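Local coordinates for ABC-type phosphate transport system, periplasmic component (Lactobacillus brevis, PDB 4ECF), which probably serves as the solute-binding component of a PstSACB-type ABC transporter, capturing phosphate for import across the cytoplasmic membrane, at residues A[48-62]-A[206-220]. Sequence-based numbering, arbitrary orientation.
With EDO (1,2-ethanediol), chain J.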
loop_
_atom_site.group_PDB
_atom_site.type_symbol
_atom_site.label_atom_id
_atom_site.label_comp_id
_atom_site.label_asym_id
_atom_site.label_seq_id
_atom_site.Cartn_x
_atom_site.Cartn_y
_atom_site.Cartn_z
ATOM N N ILE A 48 3.205 -8.630 -15.130
ATOM C CA ILE A 48 1.932 -9.049 -15.714
ATOM C C ILE A 48 1.859 -8.618 -17.183
ATOM O O ILE A 48 1.392 -9.390 -18.050
ATOM C CB ILE A 48 0.703 -8.653 -14.861
ATOM C CG1 ILE A 48 -0.572 -9.382 -15.368
ATOM C CG2 ILE A 48 0.443 -7.153 -14.871
ATOM C CD1 ILE A 48 -0.487 -10.905 -15.249
ATOM N N GLN A 49 2.334 -7.411 -17.496
ATOM C CA GLN A 49 2.398 -6.978 -18.909
ATOM C C GLN A 49 3.222 -7.931 -19.749
ATOM O O GLN A 49 2.873 -8.215 -20.900
ATOM C CB GLN A 49 2.906 -5.556 -19.052
ATOM C CG GLN A 49 3.391 -5.167 -20.426
ATOM C CD GLN A 49 3.491 -3.668 -20.561
ATOM O OE1 GLN A 49 2.465 -3.023 -20.716
ATOM N NE2 GLN A 49 4.706 -3.104 -20.473
ATOM N N GLU A 50 4.332 -8.395 -19.181
ATOM C CA GLU A 50 5.206 -9.353 -19.880
ATOM C C GLU A 50 4.587 -10.742 -20.034
ATOM O O GLU A 50 5.084 -11.572 -20.805
ATOM C CB GLU A 50 6.546 -9.432 -19.124
ATOM C CG GLU A 50 7.633 -10.157 -19.872
ATOM C CD GLU A 50 9.012 -10.071 -19.221
ATOM O OE1 GLU A 50 9.246 -9.188 -18.369
ATOM O OE2 GLU A 50 9.869 -10.902 -19.582
ATOM N N GLY A 51 3.544 -11.030 -19.262
ATOM C CA GLY A 51 2.922 -12.330 -19.229
ATOM C C GLY A 51 3.812 -13.333 -18.513
ATOM O O GLY A 51 3.761 -14.524 -18.779
ATOM N N ALA A 52 4.642 -12.833 -17.586
ATOM C CA ALA A 52 5.597 -13.654 -16.864
ATOM C C ALA A 52 5.038 -14.262 -15.570
ATOM O O ALA A 52 5.667 -15.154 -14.974
ATOM C CB ALA A 52 6.859 -12.853 -16.580
ATOM N N VAL A 53 3.834 -13.794 -15.185
ATOM C CA VAL A 53 3.118 -14.269 -13.992
ATOM C C VAL A 53 1.635 -14.321 -14.336
ATOM O O VAL A 53 1.233 -13.842 -15.383
ATOM C CB VAL A 53 3.296 -13.290 -12.796
ATOM C CG1 VAL A 53 4.770 -13.180 -12.317
ATOM C CG2 VAL A 53 2.763 -11.890 -13.111
ATOM N N GLN A 54 0.833 -14.889 -13.440
ATOM C CA GLN A 54 -0.609 -14.957 -13.678
ATOM C C GLN A 54 -1.349 -13.702 -13.175
ATOM O O GLN A 54 -2.405 -13.364 -13.672
ATOM C CB GLN A 54 -1.177 -16.207 -13.041
ATOM C CG GLN A 54 -0.865 -17.492 -13.834
ATOM C CD GLN A 54 0.615 -17.826 -13.806
ATOM O OE1 GLN A 54 1.213 -17.936 -12.742
ATOM N NE2 GLN A 54 1.236 -17.925 -14.997
ATOM N N ILE A 55 -0.888 -13.145 -12.059
ATOM C CA ILE A 55 -1.508 -11.963 -11.397
ATOM C C ILE A 55 -0.426 -10.962 -11.041
ATOM O O ILE A 55 0.577 -11.323 -10.455
ATOM C CB ILE A 55 -2.270 -12.358 -10.115
ATOM C CG1 ILE A 55 -3.395 -13.316 -10.459
ATOM C CG2 ILE A 55 -2.796 -11.101 -9.402
ATOM C CD1 ILE A 55 -4.196 -13.817 -9.270
ATOM N N GLY A 56 -0.658 -9.693 -11.416
ATOM C CA GLY A 56 0.156 -8.570 -10.984
ATOM C C GLY A 56 -0.562 -7.837 -9.882
ATOM O O GLY A 56 -1.686 -7.337 -10.060
ATOM N N ASN A 57 0.034 -7.814 -8.708
ATOM C CA ASN A 57 -0.534 -7.159 -7.531
ATOM C C ASN A 57 -0.107 -5.704 -7.540
ATOM O O ASN A 57 1.106 -5.432 -7.549
ATOM C CB ASN A 57 0.021 -7.844 -6.277
ATOM C CG ASN A 57 -0.386 -9.313 -6.127
ATOM O OD1 ASN A 57 -1.333 -9.815 -6.771
ATOM N ND2 ASN A 57 0.338 -10.014 -5.277
ATOM N N SER A 58 -1.066 -4.783 -7.496
ATOM C CA SER A 58 -0.766 -3.369 -7.671
ATOM C C SER A 58 -1.616 -2.481 -6.745
ATOM O O SER A 58 -2.828 -2.698 -6.607
ATOM C CB SER A 58 -1.030 -2.972 -9.104
ATOM O OG SER A 58 -0.825 -1.581 -9.367
ATOM N N ASP A 59 -0.991 -1.450 -6.196
ATOM C CA ASP A 59 -1.707 -0.367 -5.490
ATOM C C ASP A 59 -2.162 0.748 -6.392
ATOM O O ASP A 59 -2.813 1.695 -5.921
ATOM C CB ASP A 59 -0.814 0.288 -4.389
ATOM C CG ASP A 59 -0.050 -0.708 -3.588
ATOM O OD1 ASP A 59 -0.614 -1.722 -3.168
ATOM O OD2 ASP A 59 1.145 -0.426 -3.305
ATOM N N LEU A 60 -1.807 0.681 -7.665
ATOM C CA LEU A 60 -2.080 1.741 -8.628
ATOM C C LEU A 60 -2.900 1.213 -9.817
ATOM O O LEU A 60 -2.831 0.020 -10.183
ATOM C CB LEU A 60 -0.778 2.356 -9.163
ATOM C CG LEU A 60 0.194 2.888 -8.113
ATOM C CD1 LEU A 60 1.480 3.401 -8.789
ATOM C CD2 LEU A 60 -0.461 3.971 -7.212
ATOM N N PHE A 61 -3.631 2.095 -10.474
ATOM C CA PHE A 61 -4.163 1.762 -11.808
ATOM C C PHE A 61 -2.999 1.557 -12.782
ATOM O O PHE A 61 -1.977 2.281 -12.686
ATOM C CB PHE A 61 -5.135 2.842 -12.291
ATOM C CG PHE A 61 -6.453 2.824 -11.566
ATOM C CD1 PHE A 61 -6.600 3.446 -10.333
ATOM C CD2 PHE A 61 -7.545 2.194 -12.107
ATOM C CE1 PHE A 61 -7.812 3.442 -9.666
ATOM C CE2 PHE A 61 -8.767 2.175 -11.441
ATOM C CZ PHE A 61 -8.895 2.821 -10.224
ATOM N N ALA A 62 -3.152 0.612 -13.723
ATOM C CA ALA A 62 -2.052 0.237 -14.604
ATOM C C ALA A 62 -1.509 1.427 -15.393
ATOM O O ALA A 62 -0.263 1.598 -15.524
ATOM C CB ALA A 62 -2.455 -0.883 -15.538
ATOM N N SER A 206 -5.250 3.934 -1.235
ATOM C CA SER A 206 -5.461 3.591 -2.648
ATOM C C SER A 206 -6.302 2.329 -2.787
ATOM O O SER A 206 -6.469 1.587 -1.828
ATOM C CB SER A 206 -4.145 3.414 -3.407
ATOM O OG SER A 206 -3.503 2.197 -3.055
ATOM N N TYR A 207 -6.751 2.073 -4.013
ATOM C CA TYR A 207 -7.406 0.821 -4.337
ATOM C C TYR A 207 -6.312 -0.231 -4.557
ATOM O O TYR A 207 -5.215 0.085 -5.009
ATOM C CB TYR A 207 -8.285 0.934 -5.599
ATOM C CG TYR A 207 -9.426 1.929 -5.451
ATOM C CD1 TYR A 207 -10.580 1.615 -4.732
ATOM C CD2 TYR A 207 -9.337 3.187 -6.038
ATOM C CE1 TYR A 207 -11.623 2.551 -4.596
ATOM C CE2 TYR A 207 -10.367 4.121 -5.898
ATOM C CZ TYR A 207 -11.527 3.765 -5.192
ATOM O OH TYR A 207 -12.573 4.697 -5.048
ATOM N N GLU A 208 -6.626 -1.450 -4.152
ATOM C CA GLU A 208 -5.778 -2.639 -4.371
ATOM C C GLU A 208 -6.292 -3.425 -5.550
ATOM O O GLU A 208 -7.505 -3.739 -5.632
ATOM C CB GLU A 208 -5.779 -3.527 -3.140
ATOM C CG GLU A 208 -5.178 -2.875 -1.898
ATOM C CD GLU A 208 -3.676 -2.719 -1.949
ATOM O OE1 GLU A 208 -3.159 -2.116 -2.932
ATOM O OE2 GLU A 208 -3.044 -3.200 -0.989
ATOM N N HIS A 209 -5.370 -3.784 -6.460
ATOM C CA HIS A 209 -5.709 -4.374 -7.763
ATOM C C HIS A 209 -5.030 -5.716 -7.964
ATOM O O HIS A 209 -3.822 -5.859 -7.640
ATOM C CB HIS A 209 -5.217 -3.483 -8.883
ATOM C CG HIS A 209 -5.718 -2.077 -8.848
ATOM N ND1 HIS A 209 -6.637 -1.606 -9.720
ATOM C CD2 HIS A 209 -5.271 -1.004 -8.114
ATOM C CE1 HIS A 209 -6.807 -0.264 -9.511
ATOM N NE2 HIS A 209 -5.978 0.095 -8.502
ATOM N N LEU A 210 -5.769 -6.676 -8.512
ATOM C CA LEU A 210 -5.191 -7.962 -8.981
ATOM C C LEU A 210 -5.322 -7.945 -10.502
ATOM O O LEU A 210 -6.393 -8.208 -11.016
ATOM C CB LEU A 210 -5.908 -9.160 -8.379
ATOM C CG LEU A 210 -5.890 -9.281 -6.842
ATOM C CD1 LEU A 210 -6.598 -10.541 -6.392
ATOM C CD2 LEU A 210 -4.474 -9.247 -6.300
ATOM N N TYR A 211 -4.326 -7.463 -11.212
ATOM C CA TYR A 211 -4.345 -7.427 -12.652
ATOM C C TYR A 211 -4.018 -8.755 -13.279
ATOM O O TYR A 211 -3.093 -9.460 -12.823
ATOM C CB TYR A 211 -3.305 -6.391 -13.140
ATOM C CG TYR A 211 -3.850 -4.968 -13.190
ATOM C CD1 TYR A 211 -4.697 -4.557 -14.234
ATOM C CD2 TYR A 211 -3.588 -4.060 -12.164
ATOM C CE1 TYR A 211 -5.188 -3.255 -14.278
ATOM C CE2 TYR A 211 -4.084 -2.742 -12.205
ATOM C CZ TYR A 211 -4.896 -2.350 -13.226
ATOM O OH TYR A 211 -5.388 -1.041 -13.277
ATOM N N THR A 212 -4.717 -9.026 -14.387
ATOM C CA THR A 212 -4.428 -10.168 -15.273
ATOM C C THR A 212 -4.165 -9.704 -16.707
ATOM O O THR A 212 -4.503 -8.588 -17.090
ATOM C CB THR A 212 -5.555 -11.212 -15.228
ATOM O OG1 THR A 212 -6.761 -10.630 -15.730
ATOM C CG2 THR A 212 -5.744 -11.769 -13.747
ATOM N N LYS A 213 -3.457 -10.548 -17.455
ATOM C CA LYS A 213 -3.227 -10.323 -18.896
ATOM C C LYS A 213 -4.306 -11.045 -19.641
ATOM O O LYS A 213 -4.317 -12.283 -19.718
ATOM C CB LYS A 213 -1.853 -10.826 -19.321
ATOM C CG LYS A 213 -1.450 -10.334 -20.735
ATOM C CD LYS A 213 0.018 -10.588 -21.016
ATOM C CE LYS A 213 0.318 -10.212 -22.465
ATOM N NZ LYS A 213 1.740 -9.867 -22.692
ATOM N N GLY A 214 -5.258 -10.266 -20.128
ATOM C CA GLY A 214 -6.504 -10.795 -20.683
ATOM C C GLY A 214 -7.436 -11.206 -19.591
ATOM O O GLY A 214 -7.112 -11.104 -18.396
ATOM N N HIS A 215 -8.635 -11.662 -19.981
ATOM C CA HIS A 215 -9.567 -12.159 -19.011
ATOM C C HIS A 215 -9.057 -13.494 -18.518
ATOM O O HIS A 215 -8.637 -14.359 -19.302
ATOM C CB HIS A 215 -11.001 -12.241 -19.580
ATOM C CG HIS A 215 -11.497 -10.913 -20.160
ATOM N ND1 HIS A 215 -12.081 -9.950 -19.405
ATOM C CD2 HIS A 215 -11.355 -10.370 -21.435
ATOM C CE1 HIS A 215 -12.360 -8.876 -20.169
ATOM N NE2 HIS A 215 -11.906 -9.109 -21.407
ATOM N N PRO A 216 -9.053 -13.689 -17.209
ATOM C CA PRO A 216 -8.436 -14.917 -16.678
ATOM C C PRO A 216 -9.315 -16.169 -16.759
ATOM O O PRO A 216 -10.533 -16.069 -16.893
ATOM C CB PRO A 216 -8.225 -14.570 -15.197
ATOM C CG PRO A 216 -9.329 -13.648 -14.910
ATOM C CD PRO A 216 -9.457 -12.769 -16.128
ATOM N N THR A 217 -8.644 -17.312 -16.753
ATOM C CA THR A 217 -9.286 -18.646 -16.718
ATOM C C THR A 217 -8.715 -19.487 -15.574
ATOM O O THR A 217 -7.758 -19.089 -14.886
ATOM C CB THR A 217 -9.041 -19.404 -18.053
ATOM O OG1 THR A 217 -7.640 -19.551 -18.254
ATOM C CG2 THR A 217 -9.647 -18.620 -19.239
ATOM N N GLY A 218 -9.325 -20.651 -15.350
ATOM C CA GLY A 218 -8.809 -21.640 -14.447
ATOM C C GLY A 218 -8.639 -21.082 -13.033
ATOM O O GLY A 218 -9.452 -20.315 -12.529
ATOM N N LEU A 219 -7.536 -21.465 -12.432
ATOM C CA LEU A 219 -7.299 -21.135 -11.019
ATOM C C LEU A 219 -7.132 -19.646 -10.803
ATOM O O LEU A 219 -7.595 -19.118 -9.768
ATOM C CB LEU A 219 -6.080 -21.903 -10.486
ATOM C CG LEU A 219 -5.637 -21.651 -9.031
ATOM C CD1 LEU A 219 -6.820 -21.844 -8.098
ATOM C CD2 LEU A 219 -4.424 -22.552 -8.680
ATOM N N THR A 220 -6.508 -18.937 -11.751
ATOM C CA THR A 220 -6.410 -17.495 -11.659
ATOM C C THR A 220 -7.773 -16.857 -11.499
ATOM O O THR A 220 -7.986 -16.030 -10.591
ATOM C CB THR A 220 -5.680 -16.886 -12.882
ATOM O OG1 THR A 220 -4.388 -17.498 -13.016
ATOM C CG2 THR A 220 -5.563 -15.351 -12.724
HETATM C C1 EDO J . -5.165 -17.973 -16.499
HETATM O O1 EDO J . -5.768 -16.738 -16.827
HETATM C C2 EDO J . -3.650 -17.854 -16.370
HETATM O O2 EDO J . -3.230 -16.490 -16.551
HETATM O O HOH W 1 -2.936 -13.312 -16.383
HETATM O O HOH W 2 -5.370 2.375 -7.011
#
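Y211 and G56 form a hydrogen-bonded pair where strand 55-58 runs antiparallel to strand 205-213, in the mixed sheet of a periplasmic-binding-protein fold; S58 and H209 form the next such pair. The Y211 side chain leaves the sheet on the face shared with S58 and H209 and extends to the loop after S58. Its CB lies 3.6 Å from G56 O and 4.2 Å from I48 CG2. CD2 passes S58 CB, and CE2 has L60 O at the ring edge. The A62 methyl sits over the CE1-CZ side of one ring face, a CH-pi contact with CB 3.7 Å from CZ, and OH accepts the A62 amide at 2.8 Å (N-H...O 153°). Alongside, H209 has CG beside its backbone N (chi1 -56°), which sets the imidazole beneath L60 O and directs CE1 over the centre of the F61 ring, edge-to-face with planes at 73°. D75 binds its ND1, and a water links NE2 to D59 O. D59, hydrogen-bonded to S11 and close to a bound phosphate ion, places OD1 2.6 Å from E208 OE1, so one of these acids probably carries a proton. At the far end K213, extended beyond CG, passes CD by I48 O and donates from NZ to Q49 O (2.7 Å).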